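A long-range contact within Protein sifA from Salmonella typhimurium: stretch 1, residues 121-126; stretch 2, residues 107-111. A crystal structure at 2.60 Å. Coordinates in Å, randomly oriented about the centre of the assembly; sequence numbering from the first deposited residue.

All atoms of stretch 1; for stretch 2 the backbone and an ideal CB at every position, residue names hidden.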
ATOM      1  N   CYS A 121      -1.340  -6.000 -17.936  1.00 38.78           N
ATOM      2  CA  CYS A 121      -0.987  -7.346 -17.551  1.00 40.51           C
ATOM      3  C   CYS A 121      -1.063  -8.261 -18.753  1.00 44.48           C
ATOM      4  O   CYS A 121      -2.041  -8.213 -19.506  1.00 45.62           O
ATOM      5  CB  CYS A 121      -1.930  -7.859 -16.465  1.00 40.75           C
ATOM      6  SG  CYS A 121      -1.454  -9.500 -15.849  1.00 36.36           S
ATOM      7  N   GLU A 122      -0.035  -9.088 -18.931  1.00 46.80           N
ATOM      8  CA  GLU A 122       0.017 -10.059 -20.027  1.00 51.35           C
ATOM      9  C   GLU A 122       0.019 -11.488 -19.472  1.00 50.47           C
ATOM     10  O   GLU A 122       0.573 -11.754 -18.405  1.00 50.73           O
ATOM     11  CB  GLU A 122       1.249  -9.825 -20.895  1.00 57.28           C
ATOM     12  CG  GLU A 122       1.205  -8.526 -21.669  1.00 65.55           C
ATOM     13  CD  GLU A 122       2.492  -8.249 -22.407  1.00 71.62           C
ATOM     14  OE1 GLU A 122       2.864  -9.039 -23.309  1.00 74.02           O
ATOM     15  OE2 GLU A 122       3.136  -7.231 -22.076  1.00 76.98           O
ATOM     16  N   VAL A 123      -0.622 -12.403 -20.185  1.00 50.19           N
ATOM     17  CA  VAL A 123      -0.699 -13.785 -19.750  1.00 51.37           C
ATOM     18  C   VAL A 123      -0.210 -14.654 -20.877  1.00 54.10           C
ATOM     19  O   VAL A 123      -0.904 -14.816 -21.882  1.00 55.52           O
ATOM     20  CB  VAL A 123      -2.137 -14.206 -19.433  1.00 50.10           C
ATOM     21  CG1 VAL A 123      -2.162 -15.683 -19.085  1.00 47.58           C
ATOM     22  CG2 VAL A 123      -2.691 -13.378 -18.280  1.00 48.72           C
ATOM     23  N   MET A 124       0.984 -15.215 -20.696  1.00 57.13           N
ATOM     24  CA  MET A 124       1.613 -16.072 -21.700  1.00 57.36           C
ATOM     25  C   MET A 124       1.973 -15.244 -22.919  1.00 55.65           C
ATOM     26  O   MET A 124       2.142 -15.774 -24.013  1.00 55.88           O
ATOM     27  CB  MET A 124       0.674 -17.216 -22.114  1.00 60.53           C
ATOM     28  CG  MET A 124       0.230 -18.148 -20.969  1.00 64.47           C
ATOM     29  SD  MET A 124       1.598 -18.743 -19.938  1.00 66.10           S
ATOM     30  CE  MET A 124       2.636 -19.502 -21.221  1.00 69.71           C
ATOM     31  N   GLY A 125       2.082 -13.934 -22.716  1.00 56.13           N
ATOM     32  CA  GLY A 125       2.429 -13.026 -23.792  1.00 53.40           C
ATOM     33  C   GLY A 125       1.218 -12.301 -24.338  1.00 52.92           C
ATOM     34  O   GLY A 125       1.367 -11.434 -25.184  1.00 55.58           O
ATOM     35  N   ASN A 126       0.025 -12.645 -23.859  1.00 49.44           N
ATOM     36  CA  ASN A 126      -1.214 -12.014 -24.328  1.00 46.60           C
ATOM     37  C   ASN A 126      -1.604 -10.801 -23.488  1.00 44.60           C
ATOM     38  O   ASN A 126      -1.613 -10.862 -22.263  1.00 44.13           O
ATOM     39  CB  ASN A 126      -2.335 -13.041 -24.297  1.00 45.81           C
ATOM     40  CG  ASN A 126      -1.967 -14.296 -25.041  1.00 46.04           C
ATOM     41  OD1 ASN A 126      -1.847 -14.283 -26.266  1.00 43.35           O
ATOM     42  ND2 ASN A 126      -1.753 -15.386 -24.305  1.00 46.14           N
ATOM     43  N   UNK A 107      11.255 -17.081 -21.329  1.00117.56           N
ATOM     44  CA  UNK A 107      10.169 -16.121 -21.536  1.00111.33           C
ATOM     45  C   UNK A 107       9.385 -15.740 -20.267  1.00 98.37           C
ATOM     46  O   UNK A 107       9.793 -16.045 -19.139  1.00100.99           O
ATOM     47  CB  UNK A 107       9.193 -16.695 -22.565  1.00111.33           C
ATOM     48  N   UNK A 108       8.254 -15.071 -20.467  1.00 88.63           N
ATOM     49  CA  UNK A 108       7.421 -14.614 -19.365  1.00 77.55           C
ATOM     50  C   UNK A 108       6.046 -15.261 -19.310  1.00 73.12           C
ATOM     51  O   UNK A 108       5.296 -15.239 -20.284  1.00 74.07           O
ATOM     52  CB  UNK A 108       7.255 -13.095 -19.452  1.00 77.55           C
ATOM     53  N   UNK A 109       5.719 -15.822 -18.150  1.00 66.40           N
ATOM     54  CA  UNK A 109       4.437 -16.477 -17.916  1.00 57.13           C
ATOM     55  C   UNK A 109       3.328 -15.457 -17.608  1.00 52.80           C
ATOM     56  O   UNK A 109       2.176 -15.601 -18.051  1.00 50.12           O
ATOM     57  CB  UNK A 109       4.565 -17.478 -16.766  1.00 57.13           C
ATOM     58  N   UNK A 110       3.693 -14.426 -16.855  1.00 45.76           N
ATOM     59  CA  UNK A 110       2.769 -13.369 -16.473  1.00 41.16           C
ATOM     60  C   UNK A 110       3.577 -12.096 -16.352  1.00 38.99           C
ATOM     61  O   UNK A 110       4.598 -12.058 -15.679  1.00 39.59           O
ATOM     62  CB  UNK A 110       2.034 -13.694 -15.171  1.00 41.16           C
ATOM     63  N   UNK A 111       3.119 -11.048 -17.012  1.00 38.95           N
ATOM     64  CA  UNK A 111       3.833  -9.784 -16.992  1.00 37.72           C
ATOM     65  C   UNK A 111       2.912  -8.666 -16.529  1.00 34.30           C
ATOM     66  O   UNK A 111       1.811  -8.518 -17.038  1.00 33.54           O
ATOM     67  CB  UNK A 111       4.408  -9.467 -18.374  1.00 37.72           C
TER

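The two stretches pair antiparallel, and the backbone fixes the frame before any side chain of stretch 2 is considered. Glu122 and position 111 form a hydrogen-bonded pair: Glu122 N donates to the carbonyl O of 111 at 2.7 Å, and the N of 111 donates to Glu122 O at 3.0 Å, with N-H...O angles of 162° and 166°. Val123 and 110 follow as a non-hydrogen-bonded pair. Beyond them, Met124 N donates to the carbonyl O of 109 at 2.9 Å, just where stretch 1 enters the type I' turn from Val123 to Asn126.

Position 107 has phi/psi of 73/-168, a positive phi that glycine tolerates best and asparagine or aspartate better than most. No atom of stretch 1 lies within 5.5 Å of the ideal CB, so this contact selects nothing. The residue is Asn107; it is poorly ordered and does not touch stretch 1.

Position 108 has extended angles (-115/127) and a CB pointing sideways, again with no atom of stretch 1 within 5.5 Å. Many residues would fit, and a long polar one is plausible. The residue is Glu108, whose extended side chain stays 5.6 Å or more from stretch 1 and whose role appears with 111. The backbone contributes more here: a water accepts from Gly125 N at 2.7 Å and donates to Glu108 O at 3.3 Å, bridging the turn of stretch 1 to the backbone at 108.

At position 109 CA-to-CB points away, yet the ideal CB is 4.5 Å from Met124 SD. The thioether curls back, with all three chi angles in m, and offers an apolar surface. Leucine, isoleucine, methionine or valine would all suit it. Leu109 is found, and its CD2 packs 3.8 Å from Met124 CE.

Position 110 puts its side chain on the face shared with Val123. The ideal CB lies 5.5 Å from Cys121 SG and 5.3 Å from Val123 CA, and the thiol and the valine side chain there make an aliphatic residue a good fit; valine, isoleucine or leucine are all reasonable. The backbone is near as well, with Glu122 O 4.0 Å from the ideal CB. It is Leu110, chi1 t and chi2 p, whose CD1 reaches 3.6 Å from Cys121 SG and 3.9 Å from Val123 CG2. Its backbone adds a CA-H...O contact, Leu110 CA to Glu122 O at 3.3 Å.

Position 111 lies on the face of Glu122, its ideal CB 4.1 Å from Glu122 CB. With a carboxylate alongside, lysine or arginine would be the natural choices, though threonine or glutamine could also sit in such a pair. It is Arg111, extended through chi3, with its CD 3.2 Å from Glu122 OE2. That same oxygen sits near the guanidinium plane, at its edge, in a salt bridge with Arg111 NE at 3.6 Å. The far end turns to its own stretch: Arg111 NH2 forms a salt bridge with Glu108 OE1 at 3.0 Å and a weak hydrogen bond to Glu108 OE2 at 3.3 Å. One arginine thus links two carboxylates.

Stretch 2 107-111: NELLR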
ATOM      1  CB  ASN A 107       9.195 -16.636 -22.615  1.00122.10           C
ATOM      2  CG  ASN A 107       9.851 -16.784 -23.990  1.00131.97           C
ATOM      3  OD1 ASN A 107      10.339 -15.811 -24.574  1.00138.84           O
ATOM      4  ND2 ASN A 107       9.854 -18.004 -24.511  1.00139.40           N
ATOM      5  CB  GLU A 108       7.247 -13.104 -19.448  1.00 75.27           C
ATOM      6  CG  GLU A 108       8.551 -12.331 -19.466  1.00 68.23           C
ATOM      7  CD  GLU A 108       8.331 -10.846 -19.621  1.00 62.50           C
ATOM      8  OE1 GLU A 108       9.291 -10.081 -19.409  1.00 58.70           O
ATOM      9  OE2 GLU A 108       7.198 -10.441 -19.962  1.00 57.45           O
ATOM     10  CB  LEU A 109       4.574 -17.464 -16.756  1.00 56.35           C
ATOM     11  CG  LEU A 109       5.443 -18.705 -17.007  1.00 55.08           C
ATOM     12  CD1 LEU A 109       5.458 -19.546 -15.764  1.00 54.26           C
ATOM     13  CD2 LEU A 109       4.907 -19.523 -18.195  1.00 56.61           C
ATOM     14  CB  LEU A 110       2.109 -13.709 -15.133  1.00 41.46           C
ATOM     15  CG  LEU A 110       1.067 -12.757 -14.539  1.00 39.87           C
ATOM     16  CD1 LEU A 110      -0.196 -12.809 -15.382  1.00 39.46           C
ATOM     17  CD2 LEU A 110       0.760 -13.149 -13.106  1.00 35.73           C
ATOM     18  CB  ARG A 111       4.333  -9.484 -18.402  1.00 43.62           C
ATOM     19  CG  ARG A 111       5.161  -8.219 -18.543  1.00 48.57           C
ATOM     20  CD  ARG A 111       5.471  -7.950 -20.018  1.00 54.79           C
ATOM     21  NE  ARG A 111       6.122  -6.656 -20.200  1.00 61.15           N
ATOM     22  CZ  ARG A 111       7.353  -6.379 -19.783  1.00 63.20           C
ATOM     23  NH1 ARG A 111       7.869  -5.170 -19.978  1.00 65.91           N
ATOM     24  NH2 ARG A 111       8.074  -7.322 -19.192  1.00 63.37           N
TER
HETATM   25  O   HOH W   1       2.936 -12.966 -20.290  1.00 34.22           O
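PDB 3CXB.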